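Local coordinates for protein VP2 (Human bocavirus 3, PDB 5US7) that self-assembles, probably as sixty copies of capsid protein variants, into the T=1 icosahedral shell of this parvovirus, at residues A[99-104]-A[168-173]; A[137-140]-A[145-148]; A[416-421]-A[429-434]. All blocks are in the same frame, centred on the assembly; numbering follows the deposited sequence.

In the fold
Contacts 1 and 3 are neighbours near the middle of the chain, their centres about 11 Å apart, and both reach a second subunit. Asn-101 joins them directly, hydrogen-bonding through ND2 to the carbonyl of Trp-417. Contact 2 lies at the periphery, about 32 Å between centres from contact 1 and about 43 Å from contact 3, although in sequence it falls inside the loop that contact 1 closes. All three are partly buried, so they differ in place and chemistry. Contact 2 joins a strand end to the returning loop by one backbone hydrogen bond and apolar side chains. Contact 1 packs two loops and contact 3 a short strand against a loop, both through side chains alone.

Contact 1 of 3, residues A[99-104]-A[168-173]; sequences NFNQYS and NATHPW
Asn-99 opens the contact by directing its amide at Thr-170, and OD1 comes within 3.3 Å of the methyl CG2. With CG swung away from the backbone N (chi1 -171°), the amide projects across the gap, and the two side chains pass at a slant. This is packing of an amide oxygen against a methyl; the amide's hydrogen bond goes to another residue, ND2 to Asp-176 OD1. The threonine hydroxyl likewise turns back into its own loop, OG1 donating to Asn-168 O at 3.2 Å, which helps to fix the rotation that turns the methyl to the asparagine. Phe-100 turns the other way and packs on Cys-474 of strand 466-482. Asn-101 returns to the interface: its ND2 lies 4.4 Å from Pro-172 CA and 4.5 Å from Thr-170 CG2, while bonded to Trp-417. Farther along, Tyr-103 leaves this interface for Trp-478. The summed buried area is small, 149 Å². The arrangement, a loop leaving strand 96-98 packed against the long loop between strands 156-160 and 185-190, belongs to the parvovirus capsid fold, in which extended loops elaborate a jelly-roll beta-barrel.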
loop_
_atom_site.group_PDB
_atom_site.type_symbol
_atom_site.label_atom_id
_atom_site.label_comp_id
_atom_site.label_asym_id
_atom_site.label_seq_id
_atom_site.Cartn_x
_atom_site.Cartn_y
_atom_site.Cartn_z
ATOM N N ASN A 99 73.038 63.896 -29.916
ATOM C CA ASN A 99 73.791 63.878 -28.669
ATOM C C ASN A 99 72.982 64.597 -27.601
ATOM O O ASN A 99 72.859 65.824 -27.631
ATOM C CB ASN A 99 75.155 64.529 -28.855
ATOM C CG ASN A 99 76.050 64.336 -27.665
ATOM O OD1 ASN A 99 75.915 63.365 -26.930
ATOM N ND2 ASN A 99 76.983 65.253 -27.474
ATOM N N PHE A 100 72.452 63.838 -26.649
ATOM C CA PHE A 100 71.620 64.375 -25.585
ATOM C C PHE A 100 72.387 64.648 -24.307
ATOM O O PHE A 100 71.770 64.954 -23.287
ATOM C CB PHE A 100 70.463 63.432 -25.285
ATOM C CG PHE A 100 69.519 63.276 -26.416
ATOM C CD1 PHE A 100 68.570 64.238 -26.667
ATOM C CD2 PHE A 100 69.567 62.167 -27.222
ATOM C CE1 PHE A 100 67.697 64.100 -27.707
ATOM C CE2 PHE A 100 68.694 62.024 -28.260
ATOM C CZ PHE A 100 67.758 62.992 -28.503
ATOM N N ASN A 101 73.706 64.526 -24.322
ATOM C CA ASN A 101 74.467 64.454 -23.082
ATOM C C ASN A 101 74.887 65.857 -22.675
ATOM O O ASN A 101 75.886 66.385 -23.161
ATOM C CB ASN A 101 75.671 63.549 -23.296
ATOM C CG ASN A 101 76.407 63.257 -22.040
ATOM O OD1 ASN A 101 75.828 63.229 -20.971
ATOM N ND2 ASN A 101 77.702 63.022 -22.158
ATOM N N GLN A 102 74.149 66.421 -21.721
ATOM C CA GLN A 102 74.452 67.659 -21.016
ATOM C C GLN A 102 73.254 67.978 -20.137
ATOM O O GLN A 102 72.142 67.555 -20.448
ATOM C CB GLN A 102 74.722 68.799 -21.986
ATOM C CG GLN A 102 75.147 70.075 -21.348
ATOM C CD GLN A 102 75.516 71.098 -22.369
ATOM O OE1 GLN A 102 75.592 70.797 -23.552
ATOM N NE2 GLN A 102 75.719 72.326 -21.930
ATOM N N TYR A 103 73.438 68.747 -19.070
ATOM C CA TYR A 103 72.288 69.080 -18.242
ATOM C C TYR A 103 71.526 70.266 -18.799
ATOM O O TYR A 103 70.293 70.277 -18.786
ATOM C CB TYR A 103 72.723 69.358 -16.814
ATOM C CG TYR A 103 73.318 68.163 -16.143
ATOM C CD1 TYR A 103 72.521 67.209 -15.549
ATOM C CD2 TYR A 103 74.677 67.998 -16.091
ATOM C CE1 TYR A 103 73.065 66.126 -14.939
ATOM C CE2 TYR A 103 75.223 66.922 -15.487
ATOM C CZ TYR A 103 74.419 65.992 -14.910
ATOM O OH TYR A 103 75.003 64.915 -14.310
ATOM N N SER A 104 72.245 71.271 -19.287
ATOM C CA SER A 104 71.614 72.478 -19.789
ATOM C C SER A 104 70.685 72.210 -20.955
ATOM O O SER A 104 69.908 73.092 -21.322
ATOM C CB SER A 104 72.683 73.479 -20.192
ATOM O OG SER A 104 73.475 72.961 -21.234
ATOM N N ASN A 168 81.529 54.759 -30.067
ATOM C CA ASN A 168 80.474 55.412 -29.305
ATOM C C ASN A 168 80.098 56.794 -29.814
ATOM O O ASN A 168 79.015 57.278 -29.470
ATOM C CB ASN A 168 80.884 55.520 -27.840
ATOM C CG ASN A 168 82.112 56.364 -27.652
ATOM O OD1 ASN A 168 82.827 56.655 -28.609
ATOM N ND2 ASN A 168 82.368 56.769 -26.419
ATOM N N ALA A 169 80.945 57.435 -30.611
ATOM C CA ALA A 169 80.740 58.848 -30.986
ATOM C C ALA A 169 80.669 59.645 -29.683
ATOM O O ALA A 169 81.464 59.383 -28.768
ATOM C CB ALA A 169 79.530 58.997 -31.877
ATOM N N THR A 170 79.742 60.595 -29.572
ATOM C CA THR A 170 79.439 61.263 -28.313
ATOM C C THR A 170 80.723 61.800 -27.690
ATOM O O THR A 170 81.355 62.693 -28.259
ATOM C CB THR A 170 78.689 60.310 -27.381
ATOM O OG1 THR A 170 77.553 59.791 -28.081
ATOM C CG2 THR A 170 78.160 61.043 -26.149
ATOM N N HIS A 171 81.117 61.257 -26.541
ATOM C CA HIS A 171 82.206 61.713 -25.687
ATOM C C HIS A 171 81.791 63.010 -25.006
ATOM O O HIS A 171 81.034 63.802 -25.578
ATOM C CB HIS A 171 83.496 61.885 -26.494
ATOM C CG HIS A 171 84.693 62.237 -25.670
ATOM N ND1 HIS A 171 85.013 63.533 -25.340
ATOM C CD2 HIS A 171 85.640 61.458 -25.100
ATOM C CE1 HIS A 171 86.113 63.542 -24.612
ATOM N NE2 HIS A 171 86.514 62.295 -24.451
ATOM N N PRO A 172 82.269 63.264 -23.795
ATOM C CA PRO A 172 81.815 64.441 -23.057
ATOM C C PRO A 172 82.421 65.724 -23.592
ATOM O O PRO A 172 83.407 65.727 -24.327
ATOM C CB PRO A 172 82.294 64.161 -21.632
ATOM C CG PRO A 172 82.358 62.700 -21.561
ATOM C CD PRO A 172 82.861 62.268 -22.894
ATOM N N TRP A 173 81.783 66.828 -23.219
ATOM C CA TRP A 173 82.259 68.193 -23.392
ATOM C C TRP A 173 82.267 68.680 -24.826
ATOM O O TRP A 173 82.681 69.809 -25.062
ATOM C CB TRP A 173 83.657 68.407 -22.810
ATOM C CG TRP A 173 83.629 68.393 -21.356
ATOM C CD1 TRP A 173 83.988 67.377 -20.538
ATOM C CD2 TRP A 173 83.131 69.428 -20.521
ATOM N NE1 TRP A 173 83.789 67.733 -19.232
ATOM C CE2 TRP A 173 83.254 68.992 -19.200
ATOM C CE3 TRP A 173 82.603 70.695 -20.766
ATOM C CZ2 TRP A 173 82.876 69.774 -18.127
ATOM C CZ3 TRP A 173 82.228 71.464 -19.707
ATOM C CH2 TRP A 173 82.367 71.009 -18.403
#

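Contact 2 of 3, residues A[137-140]-A[145-148]; sequences KQIL and DVTY
Ile-139 turns CG1 back beside its own backbone N (chi1 -62°), next to the Tyr-148 ring, while CG2 takes the position trans to that N and meets Val-146. Tyr-148 also carries its ring on the N side (chi1 -68°), and the two side chains run alongside each other in the same direction. CG1 of Ile-139 lies at the ring edge, near the ring plane, 3.4 Å from Tyr-148 CE1. CG2 of Ile-139 touches CG2 of Val-146 at 3.7 Å, and that same valine methyl also covers one face of the tyrosine ring near its rim, so the three side chains form one apolar cluster. Leu-140 lays its outer branch on Thr-147, CD1 3.6 Å from Thr-147 CB.

The backbone ties the two segments together. Thr-147 N donates to Leu-140 O at 3.1 Å, in the carbonyl plane on a lone pair, with an N-H...O angle of 143°. The same oxygen receives a CA-H...O contact from Val-146 CA, and Gln-138 O receives another from Tyr-148 CA at 3.2 Å. Two other subunits pack on this region, one placing Val-454 against Tyr-148. The segments flank the tip of the loop joining strands 119-138 and 149-150, which pair antiparallel; this is the DE loop of the jelly-roll, which in parvoviruses surrounds the channel on the five-fold axis and probably does so here.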
loop_
_atom_site.group_PDB
_atom_site.type_symbol
_atom_site.label_atom_id
_atom_site.label_comp_id
_atom_site.label_asym_id
_atom_site.label_seq_id
_atom_site.Cartn_x
_atom_site.Cartn_y
_atom_site.Cartn_z
ATOM N N LYS A 137 62.996 67.699 -47.703
ATOM C CA LYS A 137 62.849 68.564 -48.860
ATOM C C LYS A 137 64.069 68.507 -49.769
ATOM O O LYS A 137 65.198 68.319 -49.317
ATOM C CB LYS A 137 62.608 70.001 -48.417
ATOM C CG LYS A 137 61.281 70.174 -47.741
ATOM C CD LYS A 137 61.010 71.607 -47.409
ATOM C CE LYS A 137 59.600 71.746 -46.904
ATOM N NZ LYS A 137 59.461 71.160 -45.549
ATOM N N GLN A 138 63.825 68.683 -51.062
ATOM C CA GLN A 138 64.869 68.672 -52.074
ATOM C C GLN A 138 65.427 70.070 -52.291
ATOM O O GLN A 138 64.668 71.028 -52.444
ATOM C CB GLN A 138 64.318 68.137 -53.391
ATOM C CG GLN A 138 65.338 68.066 -54.495
ATOM C CD GLN A 138 64.763 67.502 -55.769
ATOM O OE1 GLN A 138 63.619 67.058 -55.802
ATOM N NE2 GLN A 138 65.549 67.528 -56.834
ATOM N N ILE A 139 66.748 70.182 -52.322
ATOM C CA ILE A 139 67.413 71.435 -52.652
ATOM C C ILE A 139 67.586 71.502 -54.159
ATOM O O ILE A 139 68.021 70.533 -54.786
ATOM C CB ILE A 139 68.773 71.548 -51.950
ATOM C CG1 ILE A 139 68.607 71.550 -50.438
ATOM C CG2 ILE A 139 69.500 72.794 -52.402
ATOM C CD1 ILE A 139 68.956 70.246 -49.815
ATOM N N LEU A 140 67.254 72.645 -54.745
ATOM C CA LEU A 140 67.370 72.844 -56.183
ATOM C C LEU A 140 68.324 73.995 -56.440
ATOM O O LEU A 140 67.997 75.149 -56.157
ATOM C CB LEU A 140 66.014 73.133 -56.806
ATOM C CG LEU A 140 64.979 72.029 -56.715
ATOM C CD1 LEU A 140 63.719 72.560 -57.317
ATOM C CD2 LEU A 140 65.460 70.820 -57.466
ATOM N N ASP A 145 69.086 81.206 -55.782
ATOM C CA ASP A 145 67.667 81.206 -55.412
ATOM C C ASP A 145 67.133 79.854 -54.938
ATOM O O ASP A 145 66.012 79.806 -54.437
ATOM C CB ASP A 145 66.750 81.734 -56.530
ATOM C CG ASP A 145 66.956 83.210 -56.800
ATOM O OD1 ASP A 145 67.566 83.889 -55.948
ATOM O OD2 ASP A 145 66.511 83.690 -57.863
ATOM N N VAL A 146 67.885 78.758 -55.089
ATOM C CA VAL A 146 67.805 77.579 -54.217
ATOM C C VAL A 146 66.370 77.223 -53.805
ATOM O O VAL A 146 65.927 77.529 -52.695
ATOM C CB VAL A 146 68.760 77.741 -53.013
ATOM C CG1 VAL A 146 68.403 78.924 -52.107
ATOM C CG2 VAL A 146 68.877 76.442 -52.246
ATOM N N THR A 147 65.623 76.611 -54.725
ATOM C CA THR A 147 64.163 76.554 -54.640
ATOM C C THR A 147 63.643 75.925 -53.345
ATOM O O THR A 147 62.714 76.456 -52.727
ATOM C CB THR A 147 63.613 75.798 -55.849
ATOM O OG1 THR A 147 63.996 76.477 -57.050
ATOM C CG2 THR A 147 62.100 75.714 -55.785
ATOM N N TYR A 148 64.204 74.785 -52.931
ATOM C CA TYR A 148 63.729 74.050 -51.745
ATOM C C TYR A 148 62.307 73.507 -51.906
ATOM O O TYR A 148 61.449 73.718 -51.050
ATOM C CB TYR A 148 63.799 74.917 -50.485
ATOM C CG TYR A 148 65.176 75.268 -50.021
ATOM C CD1 TYR A 148 66.150 74.302 -49.891
ATOM C CD2 TYR A 148 65.509 76.577 -49.735
ATOM C CE1 TYR A 148 67.409 74.626 -49.470
ATOM C CE2 TYR A 148 66.767 76.911 -49.320
ATOM C CZ TYR A 148 67.713 75.931 -49.186
ATOM O OH TYR A 148 68.979 76.262 -48.769
#

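Contact 3 of 3, residues A[416-421]-A[429-434]; sequences IWCKQP and IDPFDG
This is side-chain packing between a short strand and the loop that precedes its parallel partner: Cys-418 and Gln-420 meet Pro-431 and Ile-429 respectively, with 8.4 Å between the CA atoms of each pair. SG of Cys-418 rests 3.7 Å from Pro-431 CG, an apolar touch. A chi1 of 56° sets SG between the backbone N and the carbonyl carbon, where it meets the proline ring. Two residues on, Gln-420 reaches out as an extended chain and brings its amide nitrogen over to the CG1 branch of Ile-429. This terminal NE2 lies 3.3 Å from Ile-429 CG1 and 3.7 Å from Ile-429 CD1, so the end of the amide packs against the hydrocarbon branch. The interface is modest, 177 Å² summed over both sides.

Pro-431 begins a type I beta turn ending at Gly-434, whose N makes a weak bond to Pro-431 O at 3.3 Å. Gly-434 takes a positive phi of 87°, a conformation glycine readily adopts. Beyond the turn the chain enters strand 436-438, which pairs parallel with strand 417-419 through backbone bonds from Cys-418 to Ile-436 and Met-438. Cys-418 and Ile-429 both touch Ala-437 of that strand, while Trp-294 of a neighbouring subunit packs on Ile-429 and helix 103-106 lies against Ile-416.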
loop_
_atom_site.group_PDB
_atom_site.type_symbol
_atom_site.label_atom_id
_atom_site.label_comp_id
_atom_site.label_asym_id
_atom_site.label_seq_id
_atom_site.Cartn_x
_atom_site.Cartn_y
_atom_site.Cartn_z
ATOM N N ILE A 416 76.268 64.843 -18.844
ATOM C CA ILE A 416 75.616 63.988 -17.864
ATOM C C ILE A 416 76.438 62.734 -17.622
ATOM O O ILE A 416 76.908 62.483 -16.509
ATOM C CB ILE A 416 74.192 63.640 -18.316
ATOM C CG1 ILE A 416 73.361 64.904 -18.440
ATOM C CG2 ILE A 416 73.558 62.708 -17.325
ATOM C CD1 ILE A 416 72.041 64.682 -19.086
ATOM N N TRP A 417 76.620 61.929 -18.658
ATOM C CA TRP A 417 77.277 60.642 -18.548
ATOM C C TRP A 417 78.487 60.580 -19.462
ATOM O O TRP A 417 78.658 61.398 -20.367
ATOM C CB TRP A 417 76.341 59.502 -18.925
ATOM C CG TRP A 417 75.844 59.617 -20.316
ATOM C CD1 TRP A 417 76.488 59.222 -21.444
ATOM C CD2 TRP A 417 74.578 60.123 -20.735
ATOM N NE1 TRP A 417 75.717 59.481 -22.543
ATOM C CE2 TRP A 417 74.534 60.031 -22.132
ATOM C CE3 TRP A 417 73.478 60.651 -20.064
ATOM C CZ2 TRP A 417 73.441 60.445 -22.867
ATOM C CZ3 TRP A 417 72.399 61.064 -20.793
ATOM C CH2 TRP A 417 72.383 60.960 -22.181
ATOM N N CYS A 418 79.331 59.591 -19.204
ATOM C CA CYS A 418 80.359 59.150 -20.128
ATOM C C CYS A 418 80.274 57.638 -20.221
ATOM O O CYS A 418 79.606 56.988 -19.419
ATOM C CB CYS A 418 81.756 59.592 -19.685
ATOM S SG CYS A 418 82.212 59.075 -18.034
ATOM N N LYS A 419 80.938 57.068 -21.214
ATOM C CA LYS A 419 80.935 55.625 -21.384
ATOM C C LYS A 419 82.182 55.044 -20.740
ATOM O O LYS A 419 83.303 55.443 -21.073
ATOM C CB LYS A 419 80.872 55.215 -22.849
ATOM C CG LYS A 419 80.720 53.724 -22.971
ATOM C CD LYS A 419 80.491 53.256 -24.372
ATOM C CE LYS A 419 80.302 51.757 -24.367
ATOM N NZ LYS A 419 81.559 51.065 -23.994
ATOM N N GLN A 420 81.986 54.111 -19.827
ATOM C CA GLN A 420 83.103 53.395 -19.243
ATOM C C GLN A 420 83.582 52.333 -20.219
ATOM O O GLN A 420 82.805 51.442 -20.575
ATOM C CB GLN A 420 82.691 52.746 -17.942
ATOM C CG GLN A 420 83.826 52.094 -17.223
ATOM C CD GLN A 420 83.387 51.519 -15.918
ATOM O OE1 GLN A 420 82.239 51.682 -15.515
ATOM N NE2 GLN A 420 84.290 50.828 -15.243
ATOM N N PRO A 421 84.828 52.383 -20.672
ATOM C CA PRO A 421 85.282 51.408 -21.662
ATOM C C PRO A 421 85.387 50.014 -21.071
ATOM O O PRO A 421 85.789 49.831 -19.922
ATOM C CB PRO A 421 86.650 51.946 -22.083
ATOM C CG PRO A 421 87.095 52.739 -20.950
ATOM C CD PRO A 421 85.886 53.337 -20.319
ATOM N N ILE A 429 85.795 54.062 -10.141
ATOM C CA ILE A 429 85.444 54.853 -11.309
ATOM C C ILE A 429 84.703 56.097 -10.856
ATOM O O ILE A 429 83.537 56.029 -10.453
ATOM C CB ILE A 429 84.597 54.056 -12.304
ATOM C CG1 ILE A 429 85.354 52.823 -12.781
ATOM C CG2 ILE A 429 84.235 54.925 -13.476
ATOM C CD1 ILE A 429 86.647 53.143 -13.478
ATOM N N ASP A 430 85.379 57.238 -10.926
ATOM C CA ASP A 430 84.704 58.475 -11.162
ATOM C C ASP A 430 85.601 59.254 -12.114
ATOM O O ASP A 430 86.812 59.356 -11.875
ATOM C CB ASP A 430 84.443 59.275 -9.886
ATOM C CG ASP A 430 85.708 59.593 -9.113
ATOM O OD1 ASP A 430 86.756 58.973 -9.372
ATOM O OD2 ASP A 430 85.660 60.495 -8.256
ATOM N N PRO A 431 85.054 59.851 -13.158
ATOM C CA PRO A 431 85.858 60.759 -13.968
ATOM C C PRO A 431 85.969 62.108 -13.291
ATOM O O PRO A 431 85.099 62.521 -12.524
ATOM C CB PRO A 431 85.082 60.837 -15.284
ATOM C CG PRO A 431 83.710 60.502 -14.915
ATOM C CD PRO A 431 83.798 59.494 -13.823
ATOM N N PHE A 432 87.065 62.797 -13.578
ATOM C CA PHE A 432 87.325 64.046 -12.886
ATOM C C PHE A 432 86.570 65.223 -13.476
ATOM O O PHE A 432 86.690 66.334 -12.956
ATOM C CB PHE A 432 88.819 64.352 -12.875
ATOM C CG PHE A 432 89.623 63.395 -12.055
ATOM C CD1 PHE A 432 89.007 62.537 -11.171
ATOM C CD2 PHE A 432 90.998 63.383 -12.139
ATOM C CE1 PHE A 432 89.742 61.665 -10.410
ATOM C CE2 PHE A 432 91.736 62.515 -11.377
ATOM C CZ PHE A 432 91.108 61.657 -10.512
ATOM N N ASP A 433 85.805 65.016 -14.540
ATOM C CA ASP A 433 84.941 66.061 -15.062
ATOM C C ASP A 433 83.529 65.980 -14.511
ATOM O O ASP A 433 82.674 66.765 -14.922
ATOM C CB ASP A 433 84.905 66.011 -16.591
ATOM C CG ASP A 433 84.364 64.705 -17.122
ATOM O OD1 ASP A 433 84.160 63.769 -16.327
ATOM O OD2 ASP A 433 84.134 64.614 -18.344
ATOM N N GLY A 434 83.260 65.048 -13.604
ATOM C CA GLY A 434 81.969 64.953 -12.966
ATOM C C GLY A 434 80.943 64.124 -13.699
ATOM O O GLY A 434 79.835 63.948 -13.183
#